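PDB 4Q1K: bacillaene synthase decarboxylase PksI from Bacillus subtilis, which catalyses the decarboxylation of a 3-methylglutaconyl group tethered to the synthase PksL to 3-methylcrotonyl, an intermediate step in making the polyketide antibiotic bacillaene. Local coordinates for residues B[134-139]-B[225-230]; B[164-167]-B[173-176]. The protein carries 1 engineered substitution. All blocks are in the same frame, centred on the assembly; numbering follows the deposited sequence.

Interaction 1 (B[134-139]-B[225-230])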
loop_
_atom_site.group_PDB
_atom_site.type_symbol
_atom_site.label_atom_id
_atom_site.label_comp_id
_atom_site.label_asym_id
_atom_site.label_seq_id
_atom_site.Cartn_x
_atom_site.Cartn_y
_atom_site.Cartn_z
ATOM N N PHE B 134 -11.321 -0.026 11.538
ATOM C CA PHE B 134 -10.667 -1.045 12.328
ATOM C C PHE B 134 -11.237 -2.422 12.178
ATOM O O PHE B 134 -10.702 -3.383 12.724
ATOM C CB PHE B 134 -10.790 -0.682 13.796
ATOM C CG PHE B 134 -9.714 0.307 14.261
ATOM C CD1 PHE B 134 -8.414 -0.152 14.556
ATOM C CD2 PHE B 134 -9.996 1.683 14.383
ATOM C CE1 PHE B 134 -7.396 0.736 14.952
ATOM C CE2 PHE B 134 -9.029 2.560 14.853
ATOM C CZ PHE B 134 -7.708 2.085 15.107
ATOM N N ALA B 135 -12.327 -2.558 11.431
ATOM C CA ALA B 135 -12.890 -3.931 11.114
ATOM C C ALA B 135 -11.969 -4.634 10.104
ATOM O O ALA B 135 -11.101 -4.035 9.484
ATOM C CB ALA B 135 -14.284 -3.786 10.494
ATOM N N ASP B 136 -12.027 -5.990 10.080
ATOM C CA ASP B 136 -11.041 -6.776 9.330
ATOM C C ASP B 136 -11.424 -6.694 7.851
ATOM O O ASP B 136 -10.576 -6.784 6.992
ATOM C CB ASP B 136 -11.253 -8.238 9.783
ATOM C CG ASP B 136 -10.999 -8.365 11.290
ATOM O OD1 ASP B 136 -9.806 -8.135 11.700
ATOM O OD2 ASP B 136 -11.973 -8.405 12.070
ATOM N N ILE B 137 -12.720 -6.507 7.590
ATOM C CA ILE B 137 -13.215 -6.371 6.186
ATOM C C ILE B 137 -14.068 -5.143 6.093
ATOM O O ILE B 137 -14.990 -4.981 6.959
ATOM C CB ILE B 137 -14.026 -7.586 5.749
ATOM C CG1 ILE B 137 -13.028 -8.747 5.610
ATOM C CG2 ILE B 137 -14.557 -7.337 4.305
ATOM C CD1 ILE B 137 -13.686 -10.120 5.594
ATOM N N VAL B 138 -13.756 -4.221 5.192
ATOM C CA VAL B 138 -14.610 -2.963 5.154
ATOM C C VAL B 138 -15.357 -2.924 3.827
ATOM O O VAL B 138 -14.727 -3.132 2.825
ATOM C CB VAL B 138 -13.694 -1.727 5.255
ATOM C CG1 VAL B 138 -14.549 -0.423 5.003
ATOM C CG2 VAL B 138 -12.967 -1.726 6.660
ATOM N N ILE B 139 -16.638 -2.595 3.778
ATOM C CA ILE B 139 -17.315 -2.480 2.450
ATOM C C ILE B 139 -17.927 -1.089 2.407
ATOM O O ILE B 139 -18.573 -0.713 3.363
ATOM C CB ILE B 139 -18.517 -3.484 2.408
ATOM C CG1 ILE B 139 -18.001 -4.935 2.589
ATOM C CG2 ILE B 139 -19.227 -3.377 1.030
ATOM C CD1 ILE B 139 -19.143 -5.871 3.115
ATOM N N THR B 225 -7.547 -17.805 15.744
ATOM C CA THR B 225 -6.074 -17.944 15.740
ATOM C C THR B 225 -5.486 -17.104 14.626
ATOM O O THR B 225 -4.456 -16.418 14.815
ATOM C CB THR B 225 -5.709 -19.421 15.563
ATOM O OG1 THR B 225 -6.246 -20.129 16.731
ATOM C CG2 THR B 225 -4.187 -19.610 15.477
ATOM N N LEU B 226 -6.127 -17.204 13.457
ATOM C CA LEU B 226 -5.620 -16.419 12.306
ATOM C C LEU B 226 -5.764 -14.929 12.528
ATOM O O LEU B 226 -4.820 -14.141 12.356
ATOM C CB LEU B 226 -6.292 -16.893 11.003
ATOM C CG LEU B 226 -5.587 -16.098 9.826
ATOM C CD1 LEU B 226 -4.050 -16.198 9.597
ATOM C CD2 LEU B 226 -6.379 -16.625 8.575
ATOM N N LYS B 227 -6.934 -14.482 12.971
ATOM C CA LYS B 227 -7.033 -13.039 13.148
ATOM C C LYS B 227 -6.017 -12.549 14.210
ATOM O O LYS B 227 -5.398 -11.475 14.069
ATOM C CB LYS B 227 -8.440 -12.685 13.588
ATOM C CG LYS B 227 -8.583 -11.194 13.990
ATOM C CD LYS B 227 -10.044 -10.748 14.149
ATOM C CE LYS B 227 -10.019 -9.332 14.785
ATOM N NZ LYS B 227 -11.378 -8.643 14.742
ATOM N N ASP B 228 -5.889 -13.308 15.309
ATOM C CA ASP B 228 -4.914 -12.895 16.355
ATOM C C ASP B 228 -3.527 -12.640 15.747
ATOM O O ASP B 228 -2.897 -11.651 16.103
ATOM C CB ASP B 228 -4.730 -14.011 17.361
ATOM C CG ASP B 228 -5.777 -14.001 18.446
ATOM O OD1 ASP B 228 -6.532 -13.039 18.572
ATOM O OD2 ASP B 228 -5.817 -15.041 19.195
ATOM N N HIS B 229 -3.101 -13.492 14.821
ATOM C CA HIS B 229 -1.799 -13.376 14.114
ATOM C C HIS B 229 -1.759 -12.190 13.143
ATOM O O HIS B 229 -0.821 -11.363 13.139
ATOM C CB HIS B 229 -1.561 -14.653 13.337
ATOM C CG HIS B 229 -0.353 -14.625 12.465
ATOM N ND1 HIS B 229 0.954 -14.594 12.951
ATOM C CD2 HIS B 229 -0.251 -14.666 11.116
ATOM C CE1 HIS B 229 1.801 -14.647 11.928
ATOM N NE2 HIS B 229 1.092 -14.703 10.800
ATOM N N LEU B 230 -2.823 -12.068 12.360
ATOM C CA LEU B 230 -2.875 -10.945 11.378
ATOM C C LEU B 230 -2.926 -9.531 11.995
ATOM O O LEU B 230 -2.322 -8.585 11.450
ATOM C CB LEU B 230 -4.093 -11.142 10.445
ATOM C CG LEU B 230 -3.981 -12.431 9.547
ATOM C CD1 LEU B 230 -5.252 -12.446 8.671
ATOM C CD2 LEU B 230 -2.717 -12.502 8.634
#
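The extended chain of K227 crosses the D136 side chain at about a right angle, the two CA atoms, the nearest pair between 134-139 and 225-230, standing 8.4 Å apart. K227 is extended along its whole length, from a chi1 of 172° that sets CG anti to the backbone N to the chi4 that carries the ammonium group, and this full reach takes it from helix 220-252 to the residue just before strand 137-141. There NZ donates a hydrogen bond to D136 OD2 at 2.7 Å, part of a salt bridge, and arrives on the syn lone pair, the side of the other carboxylate oxygen. D136 OD1 nevertheless stays 3.5 Å from K227 NZ and lies instead beside the aliphatic end of the chain, 3.3 Å from K227 CE. The grip is therefore one-oxygen rather than forked. OD2 also accepts the backbone N of V116, the first residue of the neighbouring strand 116-120 in the crotonase-type sheet, while NZ is within hydrogen-bonding distance of the carbonyl oxygens of A109, C112 and I114; with four acceptors for three N-H, at least one hydrogen must be shared. Although buried, the lysine probably stays protonated, because a carboxylate and three carbonyl oxygens surround NZ, and the chain segments leading into two adjacent strands are tied to one helix through a single ammonium group.

Interaction 2 (B[164-167]-B[173-176])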
loop_
_atom_site.group_PDB
_atom_site.type_symbol
_atom_site.label_atom_id
_atom_site.label_comp_id
_atom_site.label_asym_id
_atom_site.label_seq_id
_atom_site.Cartn_x
_atom_site.Cartn_y
_atom_site.Cartn_z
ATOM N N ILE B 164 -4.825 4.001 11.648
ATOM C CA ILE B 164 -5.650 3.028 10.869
ATOM C C ILE B 164 -5.909 3.496 9.445
ATOM O O ILE B 164 -6.074 2.676 8.521
ATOM C CB ILE B 164 -6.939 2.658 11.636
ATOM C CG1 ILE B 164 -7.539 1.290 11.134
ATOM C CG2 ILE B 164 -7.937 3.783 11.474
ATOM C CD1 ILE B 164 -6.629 0.061 11.290
ATOM N N VAL B 165 -5.932 4.810 9.236
ATOM C CA VAL B 165 -6.130 5.284 7.855
ATOM C C VAL B 165 -4.938 4.902 6.894
ATOM O O VAL B 165 -5.202 4.333 5.873
ATOM C CB VAL B 165 -6.589 6.795 7.823
ATOM C CG1 VAL B 165 -6.742 7.249 6.325
ATOM C CG2 VAL B 165 -7.932 7.006 8.626
ATOM N N PRO B 166 -3.678 5.208 7.247
ATOM C CA PRO B 166 -2.561 4.741 6.443
ATOM C C PRO B 166 -2.564 3.197 6.404
ATOM O O PRO B 166 -2.218 2.609 5.398
ATOM C CB PRO B 166 -1.319 5.257 7.180
ATOM C CG PRO B 166 -1.796 6.311 8.179
ATOM C CD PRO B 166 -3.279 6.057 8.404
ATOM N N LYS B 167 -2.819 2.551 7.565
ATOM C CA LYS B 167 -2.745 1.053 7.533
ATOM C C LYS B 167 -3.740 0.453 6.452
ATOM O O LYS B 167 -3.428 -0.543 5.804
ATOM C CB LYS B 167 -3.164 0.611 8.961
ATOM C CG LYS B 167 -3.147 -0.909 9.150
ATOM C CD LYS B 167 -1.850 -1.513 8.705
ATOM C CE LYS B 167 -0.677 -1.109 9.566
ATOM N NZ LYS B 167 0.471 -2.074 9.400
ATOM N N LEU B 173 -2.653 8.061 0.165
ATOM C CA LEU B 173 -4.028 8.604 0.274
ATOM C C LEU B 173 -4.335 9.043 1.660
ATOM O O LEU B 173 -5.083 10.015 1.852
ATOM C CB LEU B 173 -5.048 7.514 -0.142
ATOM C CG LEU B 173 -6.493 7.951 -0.406
ATOM C CD1 LEU B 173 -6.502 8.964 -1.496
ATOM C CD2 LEU B 173 -7.252 6.680 -0.851
ATOM N N ALA B 174 -3.823 8.355 2.661
ATOM C CA ALA B 174 -4.039 8.822 4.017
ATOM C C ALA B 174 -3.556 10.261 4.259
ATOM O O ALA B 174 -4.174 10.957 5.077
ATOM C CB ALA B 174 -3.419 7.863 5.064
ATOM N N GLN B 175 -2.427 10.664 3.644
ATOM C CA GLN B 175 -1.940 12.030 3.906
ATOM C C GLN B 175 -3.075 13.010 3.530
ATOM O O GLN B 175 -3.327 13.953 4.223
ATOM C CB GLN B 175 -0.715 12.406 3.092
ATOM C CG GLN B 175 0.456 11.436 3.177
ATOM C CD GLN B 175 0.775 11.130 4.650
ATOM O OE1 GLN B 175 0.312 10.105 5.266
ATOM N NE2 GLN B 175 1.499 12.044 5.244
ATOM N N GLU B 176 -3.631 12.816 2.313
ATOM C CA GLU B 176 -4.588 13.756 1.807
ATOM C C GLU B 176 -5.840 13.685 2.670
ATOM O O GLU B 176 -6.423 14.724 3.047
ATOM C CB GLU B 176 -4.900 13.269 0.337
ATOM C CG GLU B 176 -5.927 14.129 -0.324
ATOM C CD GLU B 176 -6.310 13.523 -1.698
ATOM O OE1 GLU B 176 -5.392 13.221 -2.465
ATOM O OE2 GLU B 176 -7.520 13.346 -1.969
#
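A174 presses its methyl group against the turn formed by V165 and P166, and it accounts for 65 of the 118 Å² buried between 164-167 and 173-176. Its CA–CB bond points at the other helix, which brings CB to 3.4 Å from P166 N and 3.5 Å from P166 CA; the methyl thus meets backbone as well as side chain. The closest pair of CA atoms, P166 and A174, is 5.0 Å apart, a close spacing consistent with the small side chain of A174. The methyl sits over the face of the pyrrolidine, near its centre, with CD and CG of P166 each 3.8 Å from A174 CB and the ring's CB a little farther.

The two segments belong to consecutive helices of the crotonase fold, 161-169 and 171-180, separated by a single residue, and the contact joins one to the other. Helix 161-169 is kinked at P166, whose ring nitrogen carries no hydrogen and so makes no bond to the preceding turn; the methyl of A174 sits against that same nitrogen.

V165 completes the apolar patch with one of its two branches. Its CG1 is anti to the backbone N, chi1 178°, and this rotation carries the branch toward the second helix, 3.6 Å from A174 CB and 3.9 Å from A174 CA. The valine side chain also touches I177 and L178 farther along helix 171-180, as well as L133 of helix 127-133, which extends the apolar contact beyond the helix pair. Neighbouring subunits approach both helices: L173 packs on P195 of the third subunit and K167 on F171 of the second.

Interactions 1 and 2 have centres about 18 Å apart, and along the chain the helix pair of interaction 2 is nested within the loop that interaction 1 closes. They touch directly through F134 and I164, neither of which takes part in its own contact: F134 CZ lies 3.6 Å from I164 CB, so the residue two places before D136 packs on the residue just before V165. The subunit interface joins them as well, since L230 of 225-230 packs on Q175 of the second subunit, the counterpart of a residue in 173-176. Both contacts are buried, about 14 Å from the chain centre, and away from the catalytic H249.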